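Local coordinates for protein prolyl-4 hydroxylase (Chlamydomonas reinhardtii, PDB 2V4A) that probably hydroxylates proline residues of peptides at carbon 4, as an iron(II)- and 2-oxoglutarate-dependent oxygenase built on a double-stranded beta-helix, at residues His24-Pro29 against Asn162-Val167; Ala31-Asn36 against Lys186-Met191; Thr144-Leu149 against Ser219-Ile224; Gly155-Leu160 against Ala181-Lys186. All coordinates share one frame; numbering follows the deposited sequence.

Contact 3 is the core of the set: two central strands of the large antiparallel sheet meet there, the centre of the contact about 2 Å from that of the chain, almost wholly through backbone bonds and apolar or short side chains. Contact 2 joins strands of the same sheet farther out, and it adds a salt bridge where the strands end. Contact 4 belongs to the smaller, three-stranded sheet; it is also buried, but lysine and glutamate reach each other there through water. Contact 1 lies nearest the surface, with a loop held to the edge strand of the large sheet by serine and glutamine. L25 and V182 pack together between contacts 1 and 4, while L33 and L190 bring contact 2 onto V182.

Contact 1. Residues His24-Pro29 against Asn162-Val167; sequences HLSWSP and NAEQKV
The carboxamide of Q165 reaches across to the hydroxyl of S26, NE2 donating to OG over 2.7 Å with the oxygen 21° out of the amide plane. That same OG of S26 accepts the backbone N-H of S28, N to OG 3.0 Å, which makes an ST turn at S26-S28. Serine fits here because its short arm, with OG anti to its own N (chi1 -173°), can serve the turn and the neighbouring loop together. Q165 meets it by bending at chi2 (81°). A second bond lies between backbones: E164 N donates to S28 O at 3.0 Å, and A163 CA adds a C-H...O contact to this oxygen at 3.2 Å. Beside it, P29 CD rests on A163 CB at 3.8 Å, and the cis peptide before P29 is part of the chain's turn at this point. Farther out, E164 CG lies against S28 CB at 3.8 Å, in a position exposed enough to suit a glutamate. A water links S28 OG to N162 O, 2.7 Å from the latter. A classic beta bulge sets L25 and S26 together opposite A31 of the next strand. Strand 22-27 is one of the two edge strands of the seven-stranded sheet, and the loop 162-167 is held against residues 26-29, with S26 and A163 on L180 and L25 on V182, both of strand 180-182, while S28 and P29 touch A204.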
loop_
_atom_site.group_PDB
_atom_site.type_symbol
_atom_site.label_atom_id
_atom_site.label_comp_id
_atom_site.label_asym_id
_atom_site.label_seq_id
_atom_site.Cartn_x
_atom_site.Cartn_y
_atom_site.Cartn_z
ATOM N N HIS A 24 2.637 14.288 -4.361
ATOM C CA HIS A 24 2.277 13.731 -5.702
ATOM C C HIS A 24 3.525 13.124 -6.378
ATOM O O HIS A 24 4.580 13.790 -6.482
ATOM C CB HIS A 24 1.692 14.839 -6.604
ATOM C CG HIS A 24 1.346 14.364 -7.986
ATOM N ND1 HIS A 24 1.991 14.825 -9.114
ATOM C CD2 HIS A 24 0.444 13.447 -8.416
ATOM C CE1 HIS A 24 1.489 14.225 -10.182
ATOM N NE2 HIS A 24 0.556 13.374 -9.786
ATOM N N LEU A 25 3.427 11.876 -6.837
ATOM C CA LEU A 25 4.605 11.175 -7.372
ATOM C C LEU A 25 4.589 11.053 -8.878
ATOM O O LEU A 25 5.652 11.073 -9.493
ATOM C CB LEU A 25 4.711 9.740 -6.804
ATOM C CG LEU A 25 4.894 9.547 -5.311
ATOM C CD1 LEU A 25 5.138 8.054 -5.051
ATOM C CD2 LEU A 25 6.031 10.390 -4.787
ATOM N N SER A 26 3.403 10.865 -9.461
ATOM C CA SER A 26 3.325 10.523 -10.872
ATOM C C SER A 26 1.916 10.711 -11.397
ATOM O O SER A 26 0.948 10.668 -10.620
ATOM C CB SER A 26 3.765 9.055 -11.068
ATOM O OG SER A 26 3.840 8.758 -12.467
ATOM N N TRP A 27 1.811 10.959 -12.703
ATOM C CA TRP A 27 0.534 10.828 -13.463
ATOM C C TRP A 27 0.397 9.480 -14.207
ATOM O O TRP A 27 -0.668 9.155 -14.772
ATOM C CB TRP A 27 0.403 11.977 -14.473
ATOM C CG TRP A 27 0.201 13.313 -13.834
ATOM C CD1 TRP A 27 1.102 14.366 -13.787
ATOM C CD2 TRP A 27 -0.975 13.762 -13.129
ATOM N NE1 TRP A 27 0.543 15.433 -13.124
ATOM C CE2 TRP A 27 -0.714 15.078 -12.677
ATOM C CE3 TRP A 27 -2.200 13.155 -12.793
ATOM C CZ2 TRP A 27 -1.670 15.837 -11.958
ATOM C CZ3 TRP A 27 -3.162 13.922 -12.060
ATOM C CH2 TRP A 27 -2.873 15.244 -11.652
ATOM N N SER A 28 1.474 8.699 -14.237
ATOM C CA SER A 28 1.485 7.427 -14.972
ATOM C C SER A 28 2.356 6.398 -14.213
ATOM O O SER A 28 3.553 6.308 -14.455
ATOM C CB SER A 28 1.982 7.659 -16.416
ATOM O OG SER A 28 1.988 6.439 -17.163
ATOM N N PRO A 29 1.788 5.675 -13.209
ATOM C CA PRO A 29 0.381 5.631 -12.800
ATOM C C PRO A 29 0.106 6.872 -11.941
ATOM O O PRO A 29 1.054 7.444 -11.354
ATOM C CB PRO A 29 0.311 4.332 -11.956
ATOM C CG PRO A 29 1.693 4.229 -11.311
ATOM C CD PRO A 29 2.664 4.885 -12.311
ATOM N N ASN A 162 7.103 0.195 -15.151
ATOM C CA ASN A 162 6.468 0.779 -16.335
ATOM C C ASN A 162 5.963 2.223 -16.119
ATOM O O ASN A 162 5.256 2.747 -16.991
ATOM C CB ASN A 162 5.288 -0.105 -16.793
ATOM C CG ASN A 162 5.735 -1.482 -17.203
ATOM O OD1 ASN A 162 6.883 -1.681 -17.582
ATOM N ND2 ASN A 162 4.828 -2.440 -17.145
ATOM N N ALA A 163 6.298 2.826 -14.967
ATOM C CA ALA A 163 5.984 4.223 -14.698
ATOM C C ALA A 163 6.707 5.141 -15.679
ATOM O O ALA A 163 7.708 4.760 -16.259
ATOM C CB ALA A 163 6.372 4.603 -13.278
ATOM N N GLU A 164 6.193 6.349 -15.881
ATOM C CA GLU A 164 6.870 7.247 -16.802
ATOM C C GLU A 164 8.205 7.808 -16.248
ATOM O O GLU A 164 9.026 8.307 -17.051
ATOM C CB GLU A 164 5.912 8.323 -17.333
ATOM C CG GLU A 164 5.457 9.290 -16.346
ATOM C CD GLU A 164 4.906 10.546 -16.984
ATOM O OE1 GLU A 164 4.628 10.532 -18.182
ATOM O OE2 GLU A 164 4.750 11.561 -16.274
ATOM N N GLN A 165 8.422 7.689 -14.924
ATOM C CA GLN A 165 9.619 8.210 -14.206
ATOM C C GLN A 165 10.487 7.077 -13.767
ATOM O O GLN A 165 9.973 6.010 -13.454
ATOM C CB GLN A 165 9.261 8.822 -12.833
ATOM C CG GLN A 165 8.548 10.078 -12.852
ATOM C CD GLN A 165 7.071 9.929 -13.083
ATOM O OE1 GLN A 165 6.413 10.924 -13.342
ATOM N NE2 GLN A 165 6.535 8.696 -12.993
ATOM N N LYS A 166 11.795 7.329 -13.698
ATOM C CA LYS A 166 12.712 6.450 -12.990
ATOM C C LYS A 166 13.492 7.251 -11.950
ATOM O O LYS A 166 13.976 8.356 -12.235
ATOM C CB LYS A 166 13.669 5.775 -13.958
ATOM C CG LYS A 166 14.409 6.751 -14.877
ATOM C CD LYS A 166 15.664 6.149 -15.504
ATOM C CE LYS A 166 16.610 7.244 -15.932
ATOM N NZ LYS A 166 17.609 6.775 -16.959
ATOM N N VAL A 167 13.668 6.679 -10.760
ATOM C CA VAL A 167 14.551 7.307 -9.762
ATOM C C VAL A 167 16.020 7.222 -10.159
ATOM O O VAL A 167 16.415 6.295 -10.863
ATOM C CB VAL A 167 14.347 6.732 -8.332
ATOM C CG1 VAL A 167 12.999 7.144 -7.819
ATOM C CG2 VAL A 167 14.506 5.196 -8.306
HETATM O O HOH W 1 4.142 4.909 -18.079
#

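Contact 2. Residues Ala31-Asn36 against Lys186-Met191; sequences AFLLKN and KGDALM
F32 and M191, the latter a selenomethionine, form a hydrogen-bonded antiparallel pair, with both N to O distances 2.9 Å. L34 and A189 repeat the pattern, L34 N reaching A189 O at 2.7 Å. This ladder is the tight part: L34 CB and A189 CB lie 4.4 Å apart, and the short alanine leaves this face to M145 and M147 of strand 141-148. On the other face L190, with CG anti to its N (chi1 165°), carries CD1 to 3.6 Å from F32 O. The two strands are neighbours in the large antiparallel sheet of the double-stranded beta-helix that 2OG oxygenases share. Past L34 the pairing gives way to polar side chains. D188 uses both its oxygens: OD2 takes K35 NZ on its syn lone pair at 2.7 Å, a salt bridge, and OD1 accepts N36 N at 3.1 Å on the anti side, 27° out of the carboxylate plane. K35 reaches it by curling at chi2 and chi3, which brings its CD and CE across the carboxylate. G187 suits its phi of 98°, where a side chain would press on the preceding carbonyl. Toward solvent, by the exposed N36, a water lies between N36 OD1 and K186 O and can bridge them.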
loop_
_atom_site.group_PDB
_atom_site.type_symbol
_atom_site.label_atom_id
_atom_site.label_comp_id
_atom_site.label_asym_id
_atom_site.label_seq_id
_atom_site.Cartn_x
_atom_site.Cartn_y
_atom_site.Cartn_z
ATOM N N ALA A 31 -0.241 8.570 -8.822
ATOM C CA ALA A 31 0.296 8.029 -7.527
ATOM C C ALA A 31 0.662 9.137 -6.517
ATOM O O ALA A 31 1.153 10.212 -6.888
ATOM C CB ALA A 31 1.528 7.058 -7.777
ATOM N N PHE A 32 0.398 8.859 -5.229
ATOM C CA PHE A 32 0.645 9.778 -4.134
ATOM C C PHE A 32 1.290 9.000 -2.998
ATOM O O PHE A 32 0.903 7.862 -2.751
ATOM C CB PHE A 32 -0.691 10.360 -3.580
ATOM C CG PHE A 32 -1.454 11.162 -4.572
ATOM C CD1 PHE A 32 -1.204 12.539 -4.733
ATOM C CD2 PHE A 32 -2.405 10.541 -5.400
ATOM C CE1 PHE A 32 -1.905 13.278 -5.702
ATOM C CE2 PHE A 32 -3.109 11.283 -6.383
ATOM C CZ PHE A 32 -2.853 12.635 -6.543
ATOM N N LEU A 33 2.254 9.627 -2.318
ATOM C CA LEU A 33 2.772 9.145 -1.046
ATOM C C LEU A 33 2.079 9.887 0.103
ATOM O O LEU A 33 2.010 11.148 0.101
ATOM C CB LEU A 33 4.291 9.384 -0.996
ATOM C CG LEU A 33 5.043 8.888 0.260
ATOM C CD1 LEU A 33 5.034 7.366 0.342
ATOM C CD2 LEU A 33 6.479 9.413 0.264
ATOM N N LEU A 34 1.550 9.128 1.056
ATOM C CA LEU A 34 0.885 9.703 2.239
ATOM C C LEU A 34 1.818 9.489 3.430
ATOM O O LEU A 34 2.030 8.353 3.812
ATOM C CB LEU A 34 -0.451 8.983 2.487
ATOM C CG LEU A 34 -1.405 8.952 1.286
ATOM C CD1 LEU A 34 -2.696 8.140 1.582
ATOM C CD2 LEU A 34 -1.726 10.380 0.846
ATOM N N LYS A 35 2.389 10.572 3.967
ATOM C CA LYS A 35 3.414 10.503 5.023
ATOM C C LYS A 35 2.767 10.305 6.372
ATOM O O LYS A 35 1.834 11.031 6.716
ATOM C CB LYS A 35 4.287 11.754 5.047
ATOM C CG LYS A 35 4.888 12.104 3.700
ATOM C CD LYS A 35 6.058 11.205 3.374
ATOM C CE LYS A 35 7.079 11.184 4.497
ATOM N NZ LYS A 35 8.203 10.197 4.301
ATOM N N ASN A 36 3.248 9.316 7.121
ATOM C CA ASN A 36 2.708 9.021 8.464
ATOM C C ASN A 36 1.207 8.774 8.437
ATOM O O ASN A 36 0.425 9.308 9.259
ATOM C CB ASN A 36 3.073 10.118 9.436
ATOM C CG ASN A 36 4.557 10.239 9.591
ATOM O OD1 ASN A 36 5.192 9.351 10.185
ATOM N ND2 ASN A 36 5.142 11.293 9.022
ATOM N N LYS A 186 8.448 3.423 7.967
ATOM C CA LYS A 186 7.367 3.004 8.838
ATOM C C LYS A 186 6.279 4.081 8.909
ATOM O O LYS A 186 6.558 5.277 9.209
ATOM C CB LYS A 186 7.958 2.717 10.196
ATOM C CG LYS A 186 7.001 2.211 11.241
ATOM C CD LYS A 186 7.833 1.761 12.374
ATOM C CE LYS A 186 6.973 1.059 13.374
ATOM N NZ LYS A 186 7.872 0.676 14.496
ATOM N N GLY A 187 5.056 3.682 8.603
ATOM C CA GLY A 187 3.933 4.622 8.703
ATOM C C GLY A 187 3.521 5.260 7.390
ATOM O O GLY A 187 2.388 5.739 7.255
ATOM N N ASP A 188 4.420 5.293 6.407
ATOM C CA ASP A 188 4.068 5.879 5.083
ATOM C C ASP A 188 3.148 4.948 4.274
ATOM O O ASP A 188 3.169 3.720 4.462
ATOM C CB ASP A 188 5.314 6.187 4.238
ATOM C CG ASP A 188 6.082 7.451 4.683
ATOM O OD1 ASP A 188 5.777 8.113 5.719
ATOM O OD2 ASP A 188 7.058 7.758 3.958
ATOM N N ALA A 189 2.344 5.524 3.395
ATOM C CA ALA A 189 1.493 4.721 2.483
ATOM C C ALA A 189 1.584 5.230 1.050
ATOM O O ALA A 189 1.479 6.446 0.769
ATOM C CB ALA A 189 0.033 4.670 2.953
ATOM N N LEU A 190 1.741 4.289 0.145
ATOM C CA LEU A 190 1.747 4.593 -1.273
ATOM C C LEU A 190 0.357 4.274 -1.874
ATOM O O LEU A 190 -0.129 3.165 -1.787
ATOM C CB LEU A 190 2.888 3.843 -2.008
ATOM C CG LEU A 190 2.712 3.852 -3.540
ATOM C CD1 LEU A 190 3.029 5.236 -4.098
ATOM C CD2 LEU A 190 3.524 2.798 -4.266
HETATM N N MSE A 191 -0.296 5.291 -2.428
HETATM C CA MSE A 191 -1.624 5.138 -3.032
HETATM C C MSE A 191 -1.499 5.335 -4.563
HETATM O O MSE A 191 -0.919 6.312 -5.006
HETATM C CB MSE A 191 -2.534 6.243 -2.440
HETATM C CG MSE A 191 -3.957 6.216 -2.888
HETATM SE SE MSE A 191 -4.878 7.855 -2.266
HETATM C CE MSE A 191 -6.019 7.724 -3.767
HETATM O O HOH W 2 5.856 7.760 8.440
#

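Contact 3. Residues Thr144-Leu149 against Ser219-Ile224; sequences TMLMYL and SATKWI
The indole of W223 lies beside T144 on the same face of the sheet. CG2 of T221 sits 3.5 Å above one face of the ring, displaced toward its rim. In the ring plane, at the edge, a water accepts from NE1 of W223 at 2.8 Å and lies 2.9 Å from OG1 of T144, so the water satisfies the indole N-H. T144 OG1 approaches the ring obliquely, and R141 makes a cation-pi contact with it. The methyls of the two threonines, T144 CG2 and T221 CG2, meet at 3.8 Å; branched threonine offers a methyl for packing as well as a hydroxyl.

The strands run antiparallel, at 165°, as central neighbours in the large sheet of the double-stranded beta-helix. M145 with K222 and M147 with A220 are the hydrogen-bonded pairs, the shortest bond being M147 N to A220 O at 2.7 Å; T144 with W223 and L146 with T221 stand at the non-hydrogen-bonded positions. On the face opposite W223, selenomethionine M147 bends at chi3 (-86°), laying its CE 4.0 Å from K222 CB alongside that side chain. Small A220 leaves room for L149, whose CD1 is 4.1 Å from A220 CB. M145 turns its end away onto V95 and V98 of helix 86-99, and K222 carries its NZ to a salt bridge with E92 and a hydrogen bond to E107 O.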
loop_
_atom_site.group_PDB
_atom_site.type_symbol
_atom_site.label_atom_id
_atom_site.label_comp_id
_atom_site.label_asym_id
_atom_site.label_seq_id
_atom_site.Cartn_x
_atom_site.Cartn_y
_atom_site.Cartn_z
ATOM N N THR A 144 -4.926 0.856 -5.308
ATOM C CA THR A 144 -4.107 0.129 -4.390
ATOM C C THR A 144 -3.530 1.064 -3.353
ATOM O O THR A 144 -3.025 2.135 -3.681
ATOM C CB THR A 144 -2.924 -0.553 -5.118
ATOM O OG1 THR A 144 -3.417 -1.302 -6.230
ATOM C CG2 THR A 144 -2.159 -1.514 -4.163
HETATM N N MSE A 145 -3.576 0.616 -2.090
HETATM C CA MSE A 145 -2.923 1.310 -0.982
HETATM C C MSE A 145 -1.923 0.372 -0.381
HETATM O O MSE A 145 -2.289 -0.705 0.105
HETATM C CB MSE A 145 -3.949 1.682 0.084
HETATM C CG MSE A 145 -3.374 2.434 1.294
HETATM SE SE MSE A 145 -3.198 4.315 1.118
HETATM C CE MSE A 145 -4.997 4.858 0.586
ATOM N N LEU A 146 -0.664 0.785 -0.344
ATOM C CA LEU A 146 0.374 -0.076 0.175
ATOM C C LEU A 146 0.973 0.645 1.387
ATOM O O LEU A 146 1.438 1.766 1.249
ATOM C CB LEU A 146 1.416 -0.241 -0.926
ATOM C CG LEU A 146 2.242 -1.481 -1.062
ATOM C CD1 LEU A 146 2.783 -1.465 -2.491
ATOM C CD2 LEU A 146 3.374 -1.313 0.011
HETATM N N MSE A 147 0.926 0.016 2.562
HETATM C CA MSE A 147 1.387 0.640 3.802
HETATM C C MSE A 147 2.661 -0.036 4.297
HETATM O O MSE A 147 2.699 -1.281 4.383
HETATM C CB MSE A 147 0.279 0.536 4.841
HETATM C CG MSE A 147 -0.932 1.424 4.570
HETATM SE SE MSE A 147 -2.575 0.725 5.318
HETATM C CE MSE A 147 -2.843 -0.377 3.682
ATOM N N TYR A 148 3.707 0.759 4.602
ATOM C CA TYR A 148 4.957 0.214 5.108
ATOM C C TYR A 148 4.898 0.098 6.598
ATOM O O TYR A 148 4.698 1.087 7.283
ATOM C CB TYR A 148 6.142 1.109 4.681
ATOM C CG TYR A 148 6.120 1.302 3.189
ATOM C CD1 TYR A 148 6.452 0.238 2.322
ATOM C CD2 TYR A 148 5.717 2.524 2.636
ATOM C CE1 TYR A 148 6.429 0.408 0.948
ATOM C CE2 TYR A 148 5.651 2.692 1.250
ATOM C CZ TYR A 148 5.979 1.636 0.415
ATOM O OH TYR A 148 5.907 1.792 -0.972
ATOM N N LEU A 149 5.092 -1.113 7.105
ATOM C CA LEU A 149 4.995 -1.342 8.563
ATOM C C LEU A 149 6.329 -1.212 9.301
ATOM O O LEU A 149 6.383 -1.172 10.568
ATOM C CB LEU A 149 4.339 -2.695 8.817
ATOM C CG LEU A 149 2.972 -2.885 8.134
ATOM C CD1 LEU A 149 2.425 -4.284 8.368
ATOM C CD2 LEU A 149 1.899 -1.812 8.550
ATOM N N SER A 219 4.820 -5.285 5.076
ATOM C CA SER A 219 3.913 -4.331 4.375
ATOM C C SER A 219 2.479 -4.849 4.483
ATOM O O SER A 219 2.268 -6.036 4.779
ATOM C CB SER A 219 4.312 -4.177 2.901
ATOM O OG SER A 219 4.016 -5.376 2.174
ATOM N N ALA A 220 1.525 -3.941 4.336
ATOM C CA ALA A 220 0.106 -4.256 4.294
ATOM C C ALA A 220 -0.493 -3.586 3.049
ATOM O O ALA A 220 -0.237 -2.381 2.748
ATOM C CB ALA A 220 -0.586 -3.781 5.599
ATOM N N THR A 221 -1.285 -4.359 2.313
ATOM C CA THR A 221 -1.816 -3.911 1.053
ATOM C C THR A 221 -3.346 -4.008 1.051
ATOM O O THR A 221 -3.873 -5.024 1.431
ATOM C CB THR A 221 -1.256 -4.756 -0.131
ATOM O OG1 THR A 221 0.183 -4.735 -0.112
ATOM C CG2 THR A 221 -1.735 -4.133 -1.469
ATOM N N LYS A 222 -4.004 -2.903 0.718
ATOM C CA LYS A 222 -5.449 -2.744 0.585
ATOM C C LYS A 222 -5.825 -2.496 -0.864
ATOM O O LYS A 222 -5.386 -1.499 -1.450
ATOM C CB LYS A 222 -5.889 -1.510 1.391
ATOM C CG LYS A 222 -7.385 -1.098 1.204
ATOM C CD LYS A 222 -8.395 -2.138 1.679
ATOM C CE LYS A 222 -8.279 -2.322 3.200
ATOM N NZ LYS A 222 -9.502 -2.939 3.725
ATOM N N TRP A 223 -6.673 -3.343 -1.421
ATOM C CA TRP A 223 -7.215 -3.096 -2.760
ATOM C C TRP A 223 -8.687 -2.692 -2.651
ATOM O O TRP A 223 -9.430 -3.207 -1.787
ATOM C CB TRP A 223 -7.124 -4.348 -3.614
ATOM C CG TRP A 223 -5.756 -4.596 -4.103
ATOM C CD1 TRP A 223 -5.116 -3.929 -5.086
ATOM C CD2 TRP A 223 -4.851 -5.567 -3.612
ATOM N NE1 TRP A 223 -3.865 -4.446 -5.279
ATOM C CE2 TRP A 223 -3.671 -5.455 -4.378
ATOM C CE3 TRP A 223 -4.932 -6.564 -2.613
ATOM C CZ2 TRP A 223 -2.566 -6.282 -4.178
ATOM C CZ3 TRP A 223 -3.821 -7.379 -2.401
ATOM C CH2 TRP A 223 -2.657 -7.234 -3.185
ATOM N N ILE A 224 -9.076 -1.778 -3.530
ATOM C CA ILE A 224 -10.394 -1.171 -3.510
ATOM C C ILE A 224 -10.957 -1.220 -4.922
ATOM O O ILE A 224 -10.217 -0.959 -5.890
ATOM C CB ILE A 224 -10.265 0.312 -3.088
ATOM C CG1 ILE A 224 -9.623 0.408 -1.697
ATOM C CG2 ILE A 224 -11.658 1.048 -3.172
ATOM C CD1 ILE A 224 -9.177 1.833 -1.420
HETATM O O HOH W 3 -1.992 -3.668 -7.168
#

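Contact 4. Residues Gly155-Leu160 against Ala181-Lys186; sequences GGETVL and AVKPIK
K183 NZ is gripped by two waters, each 2.9 Å away, which link it to segment 155-160. One water accepts from NZ and from G155 N, and can donate to OE2 of E157; the other accepts from NZ and can donate to G155 O. G171 O also bonds to NZ. These strands belong to the smaller, three-stranded antiparallel sheet of the double-stranded beta-helix, with 154-160 between 180-182 and 208-212. OE2 of E157 stays 4.5 Å from K183 NZ, too far for a direct salt bridge; a water bridges the two groups and probably relays their attraction. K183 gets there by curling at chi2 and chi3 (both -85°), which lays its CD 4.0 Å from E157 CG, the two chains side by side. E157 is fixed from elsewhere as well, OE1 bonding to S173.

T158 and V182 make the hydrogen-bonded pair: V182 N to T158 O is 3.0 Å, while T158 N to V182 O is longer, 3.2 Å, and more bent, at 137°. V159 faces A181 at the next, non-hydrogen-bonded position, with the CA atoms 4.3 Å apart; the short alanine packs its CB 4.1 Å from E157 CB. E157 also bonds through its backbone to C210, which is in a disulfide with C175. Glycine suits both G155 and G156, whose phi angles are positive, and P184 closes over this turn with its CG 3.2 Å from G156 O, an oxygen that also accepts from K217 NZ.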
loop_
_atom_site.group_PDB
_atom_site.type_symbol
_atom_site.label_atom_id
_atom_site.label_comp_id
_atom_site.label_asym_id
_atom_site.label_seq_id
_atom_site.Cartn_x
_atom_site.Cartn_y
_atom_site.Cartn_z
ATOM N N GLY A 155 17.702 -0.838 0.161
ATOM C CA GLY A 155 16.905 -1.730 -0.681
ATOM C C GLY A 155 15.449 -1.846 -0.240
ATOM O O GLY A 155 14.917 -0.954 0.457
ATOM N N GLY A 156 14.784 -2.911 -0.677
ATOM C CA GLY A 156 13.389 -3.164 -0.296
ATOM C C GLY A 156 12.330 -2.216 -0.856
ATOM O O GLY A 156 11.157 -2.296 -0.462
ATOM N N GLU A 157 12.727 -1.334 -1.780
ATOM C CA GLU A 157 11.779 -0.371 -2.383
ATOM C C GLU A 157 10.632 -1.068 -3.115
ATOM O O GLU A 157 10.829 -2.163 -3.663
ATOM C CB GLU A 157 12.493 0.586 -3.356
ATOM C CG GLU A 157 13.641 1.438 -2.732
ATOM C CD GLU A 157 15.034 0.837 -2.958
ATOM O OE1 GLU A 157 15.150 -0.402 -3.113
ATOM O OE2 GLU A 157 16.031 1.583 -2.942
ATOM N N THR A 158 9.446 -0.456 -3.095
ATOM C CA THR A 158 8.422 -0.768 -4.070
ATOM C C THR A 158 8.927 -0.136 -5.371
ATOM O O THR A 158 9.369 1.021 -5.372
ATOM C CB THR A 158 7.049 -0.106 -3.717
ATOM O OG1 THR A 158 6.686 -0.441 -2.357
ATOM C CG2 THR A 158 5.965 -0.595 -4.682
ATOM N N VAL A 159 8.859 -0.872 -6.465
ATOM C CA VAL A 159 9.297 -0.345 -7.767
ATOM C C VAL A 159 8.128 -0.492 -8.738
ATOM O O VAL A 159 7.400 -1.506 -8.680
ATOM C CB VAL A 159 10.590 -1.094 -8.303
ATOM C CG1 VAL A 159 10.369 -2.615 -8.440
ATOM C CG2 VAL A 159 11.068 -0.513 -9.633
ATOM N N LEU A 160 7.946 0.527 -9.591
ATOM C CA LEU A 160 6.933 0.503 -10.658
ATOM C C LEU A 160 7.673 0.658 -12.000
ATOM O O LEU A 160 7.948 1.794 -12.464
ATOM C CB LEU A 160 5.823 1.572 -10.423
ATOM C CG LEU A 160 4.992 1.388 -9.130
ATOM C CD1 LEU A 160 5.455 2.379 -8.058
ATOM C CD2 LEU A 160 3.488 1.491 -9.374
ATOM N N ALA A 181 10.206 4.485 -7.761
ATOM C CA ALA A 181 10.360 3.666 -6.568
ATOM C C ALA A 181 10.044 4.472 -5.343
ATOM O O ALA A 181 10.207 5.712 -5.361
ATOM C CB ALA A 181 11.823 3.142 -6.509
ATOM N N VAL A 182 9.716 3.775 -4.255
ATOM C CA VAL A 182 9.394 4.389 -2.974
ATOM C C VAL A 182 10.159 3.653 -1.868
ATOM O O VAL A 182 10.108 2.422 -1.785
ATOM C CB VAL A 182 7.828 4.308 -2.689
ATOM C CG1 VAL A 182 7.440 4.817 -1.270
ATOM C CG2 VAL A 182 7.005 5.034 -3.780
ATOM N N LYS A 183 10.852 4.402 -1.009
ATOM C CA LYS A 183 11.538 3.791 0.147
ATOM C C LYS A 183 10.535 3.391 1.270
ATOM O O LYS A 183 9.663 4.182 1.619
ATOM C CB LYS A 183 12.553 4.768 0.747
ATOM C CG LYS A 183 13.717 5.216 -0.180
ATOM C CD LYS A 183 14.894 4.240 -0.190
ATOM C CE LYS A 183 15.835 4.522 0.980
ATOM N NZ LYS A 183 17.107 3.741 0.880
ATOM N N PRO A 184 10.661 2.183 1.838
ATOM C CA PRO A 184 9.767 1.850 2.964
ATOM C C PRO A 184 10.148 2.592 4.226
ATOM O O PRO A 184 11.272 2.435 4.765
ATOM C CB PRO A 184 9.924 0.321 3.122
ATOM C CG PRO A 184 10.679 -0.145 1.907
ATOM C CD PRO A 184 11.533 1.047 1.498
ATOM N N ILE A 185 9.247 3.469 4.650
ATOM C CA ILE A 185 9.412 4.189 5.918
ATOM C C ILE A 185 8.206 3.872 6.754
ATOM O O ILE A 185 7.071 4.000 6.300
ATOM C CB ILE A 185 9.575 5.707 5.646
ATOM C CG1 ILE A 185 10.853 5.914 4.803
ATOM C CG2 ILE A 185 9.695 6.530 6.986
ATOM C CD1 ILE A 185 11.031 7.283 4.170
ATOM N N LYS A 186 8.448 3.423 7.967
ATOM C CA LYS A 186 7.367 3.004 8.838
ATOM C C LYS A 186 6.279 4.081 8.909
ATOM O O LYS A 186 6.558 5.277 9.209
ATOM C CB LYS A 186 7.958 2.717 10.196
ATOM C CG LYS A 186 7.001 2.211 11.241
ATOM C CD LYS A 186 7.833 1.761 12.374
ATOM C CE LYS A 186 6.973 1.059 13.374
ATOM N NZ LYS A 186 7.872 0.676 14.496
HETATM O O HOH W 4 17.997 1.669 -0.927
HETATM O O HOH W 5 15.509 1.430 1.377
#